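Effector protein HopAB2 (Pseudomonas syringae, PDB 2FD4) suppresses programmed cell death in susceptible plants through its C-terminal E3 ubiquitin ligase domain, and elicits immunity in tomato plants that recognise it through Pto. Local coordinates at residues A6-A11 and K90-L95; L30-A35 and G50-S55; I62-N67 and E100-R105. All blocks are in the same frame, centred on the assembly; numbering follows the deposited sequence.

Contact 1 (A6-A11 and K90-L95); sequences ALDPIA and KLAQFL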
ATOM      1  N   ALA A   6      -8.295 -15.808   7.955  1.00 47.80           N
ATOM      2  CA  ALA A   6      -8.079 -15.767   6.505  1.00 48.00           C
ATOM      3  C   ALA A   6      -6.737 -15.147   6.173  1.00 48.91           C
ATOM      4  O   ALA A   6      -6.337 -14.150   6.785  1.00 49.26           O
ATOM      5  CB  ALA A   6      -9.158 -14.957   5.860  1.00 47.88           C
ATOM      6  N   LEU A   7      -6.058 -15.723   5.197  1.00 48.83           N
ATOM      7  CA  LEU A   7      -4.889 -15.102   4.631  1.00 49.33           C
ATOM      8  C   LEU A   7      -5.240 -14.366   3.362  1.00 49.23           C
ATOM      9  O   LEU A   7      -5.535 -14.965   2.335  1.00 48.71           O
ATOM     10  CB  LEU A   7      -3.820 -16.147   4.311  1.00 49.96           C
ATOM     11  CG  LEU A   7      -2.489 -15.507   3.821  1.00 50.64           C
ATOM     12  CD1 LEU A   7      -1.884 -14.651   4.909  1.00 53.41           C
ATOM     13  CD2 LEU A   7      -1.562 -16.634   3.375  1.00 50.11           C
ATOM     14  N   ASP A   8      -5.229 -13.056   3.417  1.00 50.26           N
ATOM     15  CA  ASP A   8      -5.671 -12.314   2.242  1.00 48.64           C
ATOM     16  C   ASP A   8      -4.617 -12.426   1.134  1.00 47.54           C
ATOM     17  O   ASP A   8      -3.433 -12.245   1.403  1.00 48.31           O
ATOM     18  CB  ASP A   8      -5.941 -10.868   2.623  1.00 50.29           C
ATOM     19  CG  ASP A   8      -6.489 -10.070   1.499  1.00 52.09           C
ATOM     20  OD1 ASP A   8      -5.679  -9.751   0.604  1.00 49.58           O
ATOM     21  OD2 ASP A   8      -7.722  -9.770   1.480  1.00 57.33           O
ATOM     22  N   PRO A   9      -5.033 -12.769  -0.119  1.00 47.70           N
ATOM     23  CA  PRO A   9      -4.159 -13.009  -1.289  1.00 47.33           C
ATOM     24  C   PRO A   9      -3.341 -11.779  -1.739  1.00 47.81           C
ATOM     25  O   PRO A   9      -2.308 -11.921  -2.430  1.00 46.79           O
ATOM     26  CB  PRO A   9      -5.118 -13.424  -2.397  1.00 48.94           C
ATOM     27  CG  PRO A   9      -6.479 -13.481  -1.800  1.00 47.97           C
ATOM     28  CD  PRO A   9      -6.450 -13.077  -0.388  1.00 47.75           C
ATOM     29  N   ILE A  10      -3.831 -10.599  -1.361  1.00 47.80           N
ATOM     30  CA  ILE A  10      -3.171  -9.308  -1.653  1.00 47.23           C
ATOM     31  C   ILE A  10      -2.350  -8.887  -0.431  1.00 47.51           C
ATOM     32  O   ILE A  10      -1.151  -8.712  -0.559  1.00 46.59           O
ATOM     33  CB  ILE A  10      -4.196  -8.223  -2.039  1.00 47.50           C
ATOM     34  CG1 ILE A  10      -4.900  -8.639  -3.325  1.00 46.26           C
ATOM     35  CG2 ILE A  10      -3.535  -6.810  -2.135  1.00 47.83           C
ATOM     36  CD1 ILE A  10      -6.040  -7.763  -3.680  1.00 47.71           C
ATOM     37  N   ALA A  11      -2.962  -8.778   0.751  1.00 48.23           N
ATOM     38  CA  ALA A  11      -2.187  -8.257   1.892  1.00 48.73           C
ATOM     39  C   ALA A  11      -1.004  -9.187   2.299  1.00 49.43           C
ATOM     40  O   ALA A  11       0.011  -8.720   2.906  1.00 47.85           O
ATOM     41  CB  ALA A  11      -3.074  -7.979   3.091  1.00 49.71           C
ATOM     42  N   LYS A  90      -6.469  -2.051   4.252  1.00 47.05           N
ATOM     43  CA  LYS A  90      -7.671  -1.387   3.767  1.00 46.92           C
ATOM     44  C   LYS A  90      -7.778  -1.503   2.266  1.00 46.10           C
ATOM     45  O   LYS A  90      -8.846  -1.753   1.756  1.00 47.28           O
ATOM     46  CB  LYS A  90      -7.708   0.103   4.127  1.00 47.27           C
ATOM     47  CG  LYS A  90      -7.679   0.411   5.610  1.00 48.28           C
ATOM     48  CD  LYS A  90      -8.814  -0.241   6.357  1.00 50.16           C
ATOM     49  CE  LYS A  90      -8.810   0.138   7.810  1.00 51.98           C
ATOM     50  NZ  LYS A  90      -9.066   1.595   8.087  1.00 54.73           N
ATOM     51  N   LEU A  91      -6.628  -1.391   1.572  1.00 45.88           N
ATOM     52  CA  LEU A  91      -6.570  -1.582   0.127  1.00 46.56           C
ATOM     53  C   LEU A  91      -7.031  -2.964  -0.292  1.00 45.75           C
ATOM     54  O   LEU A  91      -7.855  -3.071  -1.207  1.00 44.36           O
ATOM     55  CB  LEU A  91      -5.160  -1.349  -0.427  1.00 46.54           C
ATOM     56  CG  LEU A  91      -5.075  -1.553  -1.941  1.00 46.30           C
ATOM     57  CD1 LEU A  91      -5.989  -0.600  -2.740  1.00 48.15           C
ATOM     58  CD2 LEU A  91      -3.586  -1.478  -2.370  1.00 48.42           C
ATOM     59  N   ALA A  92      -6.525  -4.005   0.368  1.00 44.16           N
ATOM     60  CA  ALA A  92      -6.930  -5.383   0.073  1.00 45.60           C
ATOM     61  C   ALA A  92      -8.435  -5.636   0.229  1.00 45.83           C
ATOM     62  O   ALA A  92      -9.061  -6.363  -0.572  1.00 46.81           O
ATOM     63  CB  ALA A  92      -6.159  -6.323   0.968  1.00 46.03           C
ATOM     64  N   GLN A  93      -9.017  -5.090   1.286  1.00 45.88           N
ATOM     65  CA  GLN A  93     -10.471  -5.157   1.518  1.00 45.78           C
ATOM     66  C   GLN A  93     -11.244  -4.479   0.404  1.00 45.34           C
ATOM     67  O   GLN A  93     -12.303  -4.990  -0.035  1.00 43.41           O
ATOM     68  CB  GLN A  93     -10.782  -4.512   2.869  1.00 45.60           C
ATOM     69  CG  GLN A  93     -12.215  -4.473   3.336  1.00 47.62           C
ATOM     70  CD  GLN A  93     -12.351  -3.785   4.704  1.00 48.81           C
ATOM     71  OE1 GLN A  93     -11.414  -3.807   5.497  1.00 54.87           O
ATOM     72  NE2 GLN A  93     -13.508  -3.160   4.966  1.00 52.33           N
ATOM     73  N   PHE A  94     -10.769  -3.298   0.011  1.00 45.22           N
ATOM     74  CA  PHE A  94     -11.356  -2.605  -1.124  1.00 45.83           C
ATOM     75  C   PHE A  94     -11.264  -3.439  -2.397  1.00 45.34           C
ATOM     76  O   PHE A  94     -12.273  -3.654  -3.108  1.00 44.81           O
ATOM     77  CB  PHE A  94     -10.725  -1.215  -1.272  1.00 45.55           C
ATOM     78  CG  PHE A  94     -11.158  -0.482  -2.495  1.00 46.11           C
ATOM     79  CD1 PHE A  94     -12.342   0.283  -2.487  1.00 48.54           C
ATOM     80  CD2 PHE A  94     -10.394  -0.542  -3.662  1.00 46.32           C
ATOM     81  CE1 PHE A  94     -12.736   0.968  -3.660  1.00 48.63           C
ATOM     82  CE2 PHE A  94     -10.791   0.120  -4.822  1.00 47.91           C
ATOM     83  CZ  PHE A  94     -11.956   0.864  -4.812  1.00 47.73           C
ATOM     84  N   LEU A  95     -10.089  -3.963  -2.686  1.00 45.39           N
ATOM     85  CA  LEU A  95      -9.875  -4.679  -3.957  1.00 45.92           C
ATOM     86  C   LEU A  95     -10.575  -6.015  -4.047  1.00 45.27           C
ATOM     87  O   LEU A  95     -10.909  -6.486  -5.176  1.00 46.42           O
ATOM     88  CB  LEU A  95      -8.358  -4.905  -4.127  1.00 48.18           C
ATOM     89  CG  LEU A  95      -7.533  -3.652  -4.403  1.00 47.44           C
ATOM     90  CD1 LEU A  95      -6.030  -4.026  -4.542  1.00 46.57           C
ATOM     91  CD2 LEU A  95      -7.993  -2.911  -5.619  1.00 48.11           C
TER
HETATM   92  O   HOH W   1      -8.055  -8.782  -1.169  1.00 43.88           O
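Ala92 presses its methyl group against Asp8, Ile10 and Ala11, where an N-terminal loop built round an Asx turn packs on helix 88-97 of the U-box-like E3 ligase domain. The helix belongs to a region required for ligase activity, suppression of cell death and pathogenesis. Ala92 CB lies 3.5 Å from Asp8 OD1 and 4.1 Å from both Ile10 CB and Ala11 CB, so one small side chain meets a carboxylate and two apolar residues. Asp8 CG stands anti to its backbone N (chi1 -176°), beside its own carbonyl carbon and so on the side of the residues that follow. Asp8 OD1 accepts from Ile10 N at 2.8 Å and from Ala11 N at 2.9 Å. The two donors reach it on the anti side from opposite faces of the carboxylate plane, which fixes the rotation of the group. The other oxygen, OD2, accepts a hydrogen bond from water 1, and the same water donates to Ala92 O at 2.7 Å, a bridge from the carboxylate to a main-chain carbonyl of the helix.

One residue before Leu95, Phe94 turns from this loop toward Phe48, ring against ring; both are inferred to bind the E2 enzyme. Leu95 brings the helix back to the loop, on the same side as Ala92. Its side chain crosses that of Ile10 at about a right angle. With chi2 of Ile10 extended at 172°, CD1 at the end of the longer branch settles 3.7 Å from Leu95 CB and 3.8 Å from Leu95 CD1.

Contact 2 (L30-A35 and G50-S55); sequences LGFKDA and GELSLS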
ATOM      1  N   LEU A  30       7.230  13.067  -2.721  1.00 47.55           N
ATOM      2  CA  LEU A  30       6.547  12.109  -1.824  1.00 47.25           C
ATOM      3  C   LEU A  30       6.372  12.784  -0.483  1.00 47.40           C
ATOM      4  O   LEU A  30       7.331  13.371   0.040  1.00 48.29           O
ATOM      5  CB  LEU A  30       7.375  10.823  -1.646  1.00 46.36           C
ATOM      6  CG  LEU A  30       7.820  10.176  -2.957  1.00 46.63           C
ATOM      7  CD1 LEU A  30       8.668   8.952  -2.702  1.00 47.15           C
ATOM      8  CD2 LEU A  30       6.616   9.841  -3.862  1.00 45.98           C
ATOM      9  N   GLY A  31       5.186  12.693   0.100  1.00 47.41           N
ATOM     10  CA  GLY A  31       4.861  13.559   1.240  1.00 48.00           C
ATOM     11  C   GLY A  31       4.678  12.908   2.592  1.00 48.07           C
ATOM     12  O   GLY A  31       4.103  13.519   3.499  1.00 48.10           O
ATOM     13  N   PHE A  32       5.171  11.687   2.746  1.00 48.51           N
ATOM     14  CA  PHE A  32       4.864  10.911   3.932  1.00 48.49           C
ATOM     15  C   PHE A  32       5.277  11.648   5.163  1.00 48.17           C
ATOM     16  O   PHE A  32       6.435  12.050   5.329  1.00 48.66           O
ATOM     17  CB  PHE A  32       5.521   9.531   3.911  1.00 48.27           C
ATOM     18  CG  PHE A  32       5.024   8.603   5.006  1.00 48.21           C
ATOM     19  CD1 PHE A  32       3.755   8.054   4.956  1.00 48.09           C
ATOM     20  CD2 PHE A  32       5.844   8.260   6.075  1.00 49.98           C
ATOM     21  CE1 PHE A  32       3.315   7.223   5.960  1.00 46.92           C
ATOM     22  CE2 PHE A  32       5.393   7.397   7.071  1.00 49.48           C
ATOM     23  CZ  PHE A  32       4.143   6.889   7.005  1.00 48.02           C
ATOM     24  N   LYS A  33       4.297  11.851   6.016  1.00 48.05           N
ATOM     25  CA  LYS A  33       4.535  12.392   7.322  1.00 48.01           C
ATOM     26  C   LYS A  33       3.871  11.422   8.265  1.00 47.74           C
ATOM     27  O   LYS A  33       2.655  11.408   8.398  1.00 48.33           O
ATOM     28  CB  LYS A  33       3.987  13.807   7.429  1.00 47.79           C
ATOM     29  CG  LYS A  33       4.856  14.815   6.667  1.00 48.12           C
ATOM     30  CD  LYS A  33       4.068  15.997   6.137  1.00 48.32           C
ATOM     31  CE  LYS A  33       4.926  16.931   5.286  1.00 47.64           C
ATOM     32  NZ  LYS A  33       4.112  18.048   4.721  1.00 48.67           N
ATOM     33  N   ASP A  34       4.692  10.574   8.871  1.00 47.16           N
ATOM     34  CA  ASP A  34       4.221   9.591   9.844  1.00 47.19           C
ATOM     35  C   ASP A  34       3.506  10.294  10.986  1.00 46.91           C
ATOM     36  O   ASP A  34       3.919  11.394  11.387  1.00 47.27           O
ATOM     37  CB  ASP A  34       5.417   8.818  10.395  1.00 46.86           C
ATOM     38  CG  ASP A  34       5.019   7.538  11.078  1.00 47.00           C
ATOM     39  OD1 ASP A  34       4.382   7.586  12.148  1.00 46.43           O
ATOM     40  OD2 ASP A  34       5.355   6.474  10.532  1.00 48.67           O
ATOM     41  N   ALA A  35       2.463   9.673  11.529  1.00 46.63           N
ATOM     42  CA  ALA A  35       1.757  10.253  12.680  1.00 46.86           C
ATOM     43  C   ALA A  35       2.717  10.543  13.839  1.00 46.88           C
ATOM     44  O   ALA A  35       2.940  11.706  14.210  1.00 48.08           O
ATOM     45  CB  ALA A  35       0.633   9.337  13.133  1.00 46.74           C
ATOM     46  N   GLY A  50      -7.925   8.295   7.967  1.00 42.81           N
ATOM     47  CA  GLY A  50      -7.131   8.141   9.168  1.00 44.06           C
ATOM     48  C   GLY A  50      -5.645   8.323   8.942  1.00 44.80           C
ATOM     49  O   GLY A  50      -5.153   8.177   7.837  1.00 45.26           O
ATOM     50  N   GLU A  51      -4.935   8.678  10.018  1.00 45.30           N
ATOM     51  CA  GLU A  51      -3.521   8.949   9.935  1.00 45.43           C
ATOM     52  C   GLU A  51      -2.766   7.646   9.697  1.00 45.08           C
ATOM     53  O   GLU A  51      -3.189   6.570  10.159  1.00 44.49           O
ATOM     54  CB  GLU A  51      -3.008   9.576  11.225  1.00 44.64           C
ATOM     55  CG  GLU A  51      -3.575  10.968  11.533  1.00 44.35           C
ATOM     56  CD  GLU A  51      -3.030  11.538  12.825  1.00 46.02           C
ATOM     57  OE1 GLU A  51      -2.394  10.757  13.584  1.00 49.29           O
ATOM     58  OE2 GLU A  51      -3.280  12.758  13.115  1.00 38.83           O
ATOM     59  N   LEU A  52      -1.663   7.738   8.969  1.00 46.99           N
ATOM     60  CA  LEU A  52      -0.740   6.591   8.806  1.00 47.49           C
ATOM     61  C   LEU A  52       0.510   6.647   9.714  1.00 48.37           C
ATOM     62  O   LEU A  52       1.033   7.733   9.985  1.00 49.91           O
ATOM     63  CB  LEU A  52      -0.272   6.476   7.365  1.00 48.50           C
ATOM     64  CG  LEU A  52      -1.340   6.088   6.370  1.00 48.83           C
ATOM     65  CD1 LEU A  52      -0.811   6.260   4.978  1.00 52.11           C
ATOM     66  CD2 LEU A  52      -1.813   4.686   6.674  1.00 48.67           C
ATOM     67  N   SER A  53       0.965   5.475  10.195  1.00 48.02           N
ATOM     68  CA  SER A  53       2.191   5.352  10.968  1.00 47.66           C
ATOM     69  C   SER A  53       2.851   3.975  10.832  1.00 47.58           C
ATOM     70  O   SER A  53       2.193   2.930  10.872  1.00 47.74           O
ATOM     71  CB  SER A  53       2.001   5.671  12.458  1.00 47.92           C
ATOM     72  OG  SER A  53       3.272   5.807  13.132  1.00 44.66           O
ATOM     73  N   LEU A  54       4.163   3.993  10.668  1.00 47.26           N
ATOM     74  CA  LEU A  54       4.959   2.774  10.589  1.00 46.62           C
ATOM     75  C   LEU A  54       4.951   2.050  11.931  1.00 47.20           C
ATOM     76  O   LEU A  54       5.454   0.929  12.041  1.00 47.41           O
ATOM     77  CB  LEU A  54       6.379   3.137  10.152  1.00 47.59           C
ATOM     78  CG  LEU A  54       6.458   3.795   8.762  1.00 48.40           C
ATOM     79  CD1 LEU A  54       7.890   3.951   8.299  1.00 50.29           C
ATOM     80  CD2 LEU A  54       5.721   3.007   7.786  1.00 49.68           C
ATOM     81  N   SER A  55       4.474   2.743  12.980  1.00 46.64           N
ATOM     82  CA  SER A  55       4.480   2.227  14.341  1.00 46.28           C
ATOM     83  C   SER A  55       3.107   1.786  14.771  1.00 45.90           C
ATOM     84  O   SER A  55       2.944   1.293  15.877  1.00 47.06           O
ATOM     85  CB  SER A  55       4.986   3.291  15.350  1.00 45.93           C
ATOM     86  OG  SER A  55       6.372   3.531  15.197  1.00 43.88           O
TER
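The contact of Asp34 and Ala35 with Leu52 to Leu54 is a polar loop-to-loop junction, lying in the long connection between strands 18-21 and 61-65 of the U-box-like domain. U-boxes hold such loops by networks of polar interactions where RING fingers use zinc, and the hydrogen bonds of this junction are consistent with that scheme. Asp34 carries most of it: its CG, anti to the backbone N (chi1 -163°), holds the carboxylate out toward Ser53 and Leu54. OD2 accepts from Leu54 N at 2.8 Å on its syn side, along a nearly straight N-H (176°). OD1 accepts from Ser53 OG, although the modelled 2.3 Å is too short to be taken literally. Ser53 OG in turn accepts from Ser55 N, closing an ST turn. Next to the carboxylate, Ala35 N donates to Leu52 O at 2.9 Å, tying main chain to main chain. Lys33, just before Asp34, forms a salt bridge with Asp42.

Phe32 adds an apolar contact beside these bonds. It meets the ring of Phe85 and touches Val61, which joins the junction to the sheet. Leu52 CB sits at the edge of the Phe32 ring, 3.9 Å from CE1, and Leu54 CG approaches CE2 to 4.1 Å.

Contact 3 (I62-N67 and E100-R105); sequences IGLAGN and EHPMTR
Leu64 and His101 reach toward each other tip to tip, joining strand 61-65 of the U-box-like domain to the loop that follows helix 88-97. The core of the contact is a CH-pi interaction: Leu64 CD2 stands 3.7 Å from the centroid of the His101 ring, 22° off its normal. Thr104 CG2 lies over the opposite face, offset toward the rim. At the ring's edge, in plane, Ala65 O approaches His101 CE1 to 2.9 Å, a close carbon-to-oxygen approach. Leu64 CD2 also touches Pro102 CD at 3.8 Å, linking the strand to a residue inferred to bind the E2 enzyme.

Two waters widen this first shell. Water 2 donates to Leu64 O and accepts a weak bond from His101 NE2; water 3 donates to Gly66 O and is also hydrogen-bonded to Thr104 OG1.

Further out, the loop is shaped by bonds of its own. Thr104 OG1 pairs with Glu106 N, and Arg105 N donates to His101 O at 2.9 Å, closing the turn that brings Thr104 to the imidazole. At the far side Glu100, whose OE2 also pairs with Lys98, forms a salt bridge through OE2 to Arg105 NE at 3.0 Å.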
ATOM      1  N   ILE A  62       1.895   1.311   2.773  1.00 45.66           N
ATOM      2  CA  ILE A  62       2.494   1.247   1.444  1.00 46.15           C
ATOM      3  C   ILE A  62       2.299   2.594   0.747  1.00 46.55           C
ATOM      4  O   ILE A  62       1.398   3.396   1.092  1.00 48.14           O
ATOM      5  CB  ILE A  62       1.871   0.141   0.610  1.00 45.18           C
ATOM      6  CG1 ILE A  62       0.350   0.385   0.439  1.00 45.85           C
ATOM      7  CG2 ILE A  62       2.138  -1.183   1.229  1.00 45.19           C
ATOM      8  CD1 ILE A  62      -0.284  -0.528  -0.611  1.00 47.21           C
ATOM      9  N   GLY A  63       3.101   2.789  -0.275  1.00 46.26           N
ATOM     10  CA  GLY A  63       2.783   3.719  -1.347  1.00 45.52           C
ATOM     11  C   GLY A  63       2.329   2.986  -2.552  1.00 46.31           C
ATOM     12  O   GLY A  63       2.912   1.953  -2.947  1.00 45.79           O
ATOM     13  N   LEU A  64       1.216   3.439  -3.121  1.00 46.05           N
ATOM     14  CA  LEU A  64       0.669   2.851  -4.322  1.00 46.45           C
ATOM     15  C   LEU A  64       0.949   3.811  -5.462  1.00 46.45           C
ATOM     16  O   LEU A  64       0.497   4.941  -5.451  1.00 46.66           O
ATOM     17  CB  LEU A  64      -0.853   2.602  -4.222  1.00 46.78           C
ATOM     18  CG  LEU A  64      -1.473   1.685  -5.277  1.00 45.58           C
ATOM     19  CD1 LEU A  64      -1.092   0.241  -5.098  1.00 45.73           C
ATOM     20  CD2 LEU A  64      -3.019   1.844  -5.302  1.00 48.15           C
ATOM     21  N   ALA A  65       1.647   3.319  -6.477  1.00 47.00           N
ATOM     22  CA  ALA A  65       1.916   4.066  -7.710  1.00 46.71           C
ATOM     23  C   ALA A  65       0.720   4.111  -8.641  1.00 45.89           C
ATOM     24  O   ALA A  65      -0.117   3.234  -8.653  1.00 44.84           O
ATOM     25  CB  ALA A  65       3.065   3.427  -8.457  1.00 46.28           C
ATOM     26  N   GLY A  66       0.697   5.133  -9.505  1.00 46.57           N
ATOM     27  CA  GLY A  66      -0.352   5.196 -10.528  1.00 45.31           C
ATOM     28  C   GLY A  66      -0.078   4.398 -11.775  1.00 45.48           C
ATOM     29  O   GLY A  66      -0.976   4.115 -12.548  1.00 44.86           O
ATOM     30  N   ASN A  67       1.200   4.065 -12.004  1.00 45.13           N
ATOM     31  CA  ASN A  67       1.568   3.187 -13.101  1.00 45.98           C
ATOM     32  C   ASN A  67       2.442   2.081 -12.609  1.00 44.27           C
ATOM     33  O   ASN A  67       3.244   2.318 -11.680  1.00 42.38           O
ATOM     34  CB  ASN A  67       2.255   4.005 -14.178  1.00 45.51           C
ATOM     35  CG  ASN A  67       1.343   5.121 -14.639  1.00 51.93           C
ATOM     36  OD1 ASN A  67       0.369   4.867 -15.339  1.00 55.70           O
ATOM     37  ND2 ASN A  67       1.579   6.339 -14.143  1.00 56.43           N
ATOM     38  N   GLU A 100      -9.869  -2.877  -8.777  1.00 46.68           N
ATOM     39  CA  GLU A 100      -9.530  -1.732  -9.600  1.00 48.62           C
ATOM     40  C   GLU A 100      -8.771  -0.721  -8.759  1.00 47.53           C
ATOM     41  O   GLU A 100      -8.987  -0.567  -7.549  1.00 47.30           O
ATOM     42  CB  GLU A 100     -10.742  -1.179 -10.291  1.00 49.07           C
ATOM     43  CG  GLU A 100     -11.488  -0.154  -9.550  1.00 52.53           C
ATOM     44  CD  GLU A 100     -12.754   0.277 -10.264  1.00 54.52           C
ATOM     45  OE1 GLU A 100     -13.051  -0.211 -11.389  1.00 59.83           O
ATOM     46  OE2 GLU A 100     -13.463   1.152  -9.705  1.00 64.07           O
ATOM     47  N   HIS A 101      -7.789  -0.120  -9.381  1.00 46.67           N
ATOM     48  CA  HIS A 101      -6.967   0.824  -8.669  1.00 45.90           C
ATOM     49  C   HIS A 101      -7.899   1.950  -8.121  1.00 44.17           C
ATOM     50  O   HIS A 101      -8.755   2.479  -8.801  1.00 46.13           O
ATOM     51  CB  HIS A 101      -5.907   1.311  -9.641  1.00 45.28           C
ATOM     52  CG  HIS A 101      -4.949   2.286  -9.041  1.00 45.23           C
ATOM     53  ND1 HIS A 101      -3.581   2.122  -9.068  1.00 46.73           N
ATOM     54  CD2 HIS A 101      -5.177   3.492  -8.483  1.00 45.52           C
ATOM     55  CE1 HIS A 101      -3.014   3.159  -8.481  1.00 43.77           C
ATOM     56  NE2 HIS A 101      -3.961   4.021  -8.139  1.00 48.98           N
ATOM     57  N   PRO A 102      -7.751   2.267  -6.868  1.00 44.54           N
ATOM     58  CA  PRO A 102      -8.678   3.201  -6.229  1.00 46.11           C
ATOM     59  C   PRO A 102      -8.656   4.617  -6.818  1.00 46.32           C
ATOM     60  O   PRO A 102      -9.652   5.362  -6.628  1.00 45.08           O
ATOM     61  CB  PRO A 102      -8.185   3.189  -4.787  1.00 46.06           C
ATOM     62  CG  PRO A 102      -6.787   2.825  -4.844  1.00 46.24           C
ATOM     63  CD  PRO A 102      -6.753   1.778  -5.898  1.00 45.49           C
ATOM     64  N   MET A 103      -7.570   5.002  -7.524  1.00 45.91           N
ATOM     65  CA  MET A 103      -7.554   6.287  -8.256  1.00 47.98           C
ATOM     66  C   MET A 103      -7.652   6.235  -9.785  1.00 46.93           C
ATOM     67  O   MET A 103      -8.271   7.092 -10.346  1.00 45.74           O
ATOM     68  CB  MET A 103      -6.413   7.175  -7.786  1.00 48.55           C
ATOM     69  CG  MET A 103      -6.670   7.585  -6.287  1.00 53.25           C
ATOM     70  SD  MET A 103      -5.182   8.191  -5.455  1.00 56.38           S
ATOM     71  CE  MET A 103      -4.648   9.489  -6.578  1.00 58.29           C
ATOM     72  N   THR A 104      -7.000   5.275 -10.449  1.00 45.52           N
ATOM     73  CA  THR A 104      -6.978   5.234 -11.928  1.00 46.02           C
ATOM     74  C   THR A 104      -8.063   4.322 -12.449  1.00 46.22           C
ATOM     75  O   THR A 104      -8.418   4.378 -13.654  1.00 45.32           O
ATOM     76  CB  THR A 104      -5.677   4.712 -12.440  1.00 45.85           C
ATOM     77  OG1 THR A 104      -5.530   3.346 -12.035  1.00 43.15           O
ATOM     78  CG2 THR A 104      -4.533   5.526 -11.868  1.00 46.60           C
ATOM     79  N   ARG A 105      -8.551   3.447 -11.568  1.00 46.73           N
ATOM     80  CA  ARG A 105      -9.499   2.418 -11.917  1.00 48.59           C
ATOM     81  C   ARG A 105      -9.001   1.357 -12.892  1.00 48.30           C
ATOM     82  O   ARG A 105      -9.777   0.561 -13.382  1.00 48.90           O
ATOM     83  CB  ARG A 105     -10.782   3.018 -12.435  1.00 48.61           C
ATOM     84  CG  ARG A 105     -11.458   3.899 -11.446  1.00 51.75           C
ATOM     85  CD  ARG A 105     -12.882   4.193 -11.911  1.00 52.19           C
ATOM     86  NE  ARG A 105     -13.654   2.952 -12.131  1.00 54.67           N
ATOM     87  CZ  ARG A 105     -14.850   2.885 -12.718  1.00 55.56           C
ATOM     88  NH1 ARG A 105     -15.459   3.977 -13.148  1.00 57.04           N
ATOM     89  NH2 ARG A 105     -15.446   1.709 -12.877  1.00 57.07           N
TER
HETATM   90  O   HOH W   2      -1.700   5.798  -7.171  1.00 38.89           O
HETATM   91  O   HOH W   3      -2.964   2.609 -13.070  1.00 43.76           O

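Overall arrangement
Contact 1 is the most buried of the three, contacts 2 and 3 only partly so. Contacts 1 and 3 adjoin: contact 1 covers helix 88-97 with the N-terminal loop, contact 3 sets the loop after the helix on strand 61-65, and Leu91 on Ile62 connects them. Leu95 and Phe94 pack on Glu100, and Phe94 on Pro102. Phe94, Pro102 and Phe48, all inferred to bind the E2, lie together there. Contact 2 lies across the centre of the chain from contact 1, about 20 Å between centres, nested within the loop that contact 1 closes. It relies mainly on direct hydrogen bonds, with some apolar packing at Phe32, whereas contacts 1 and 3 combine apolar or CH-pi packing with bridging waters.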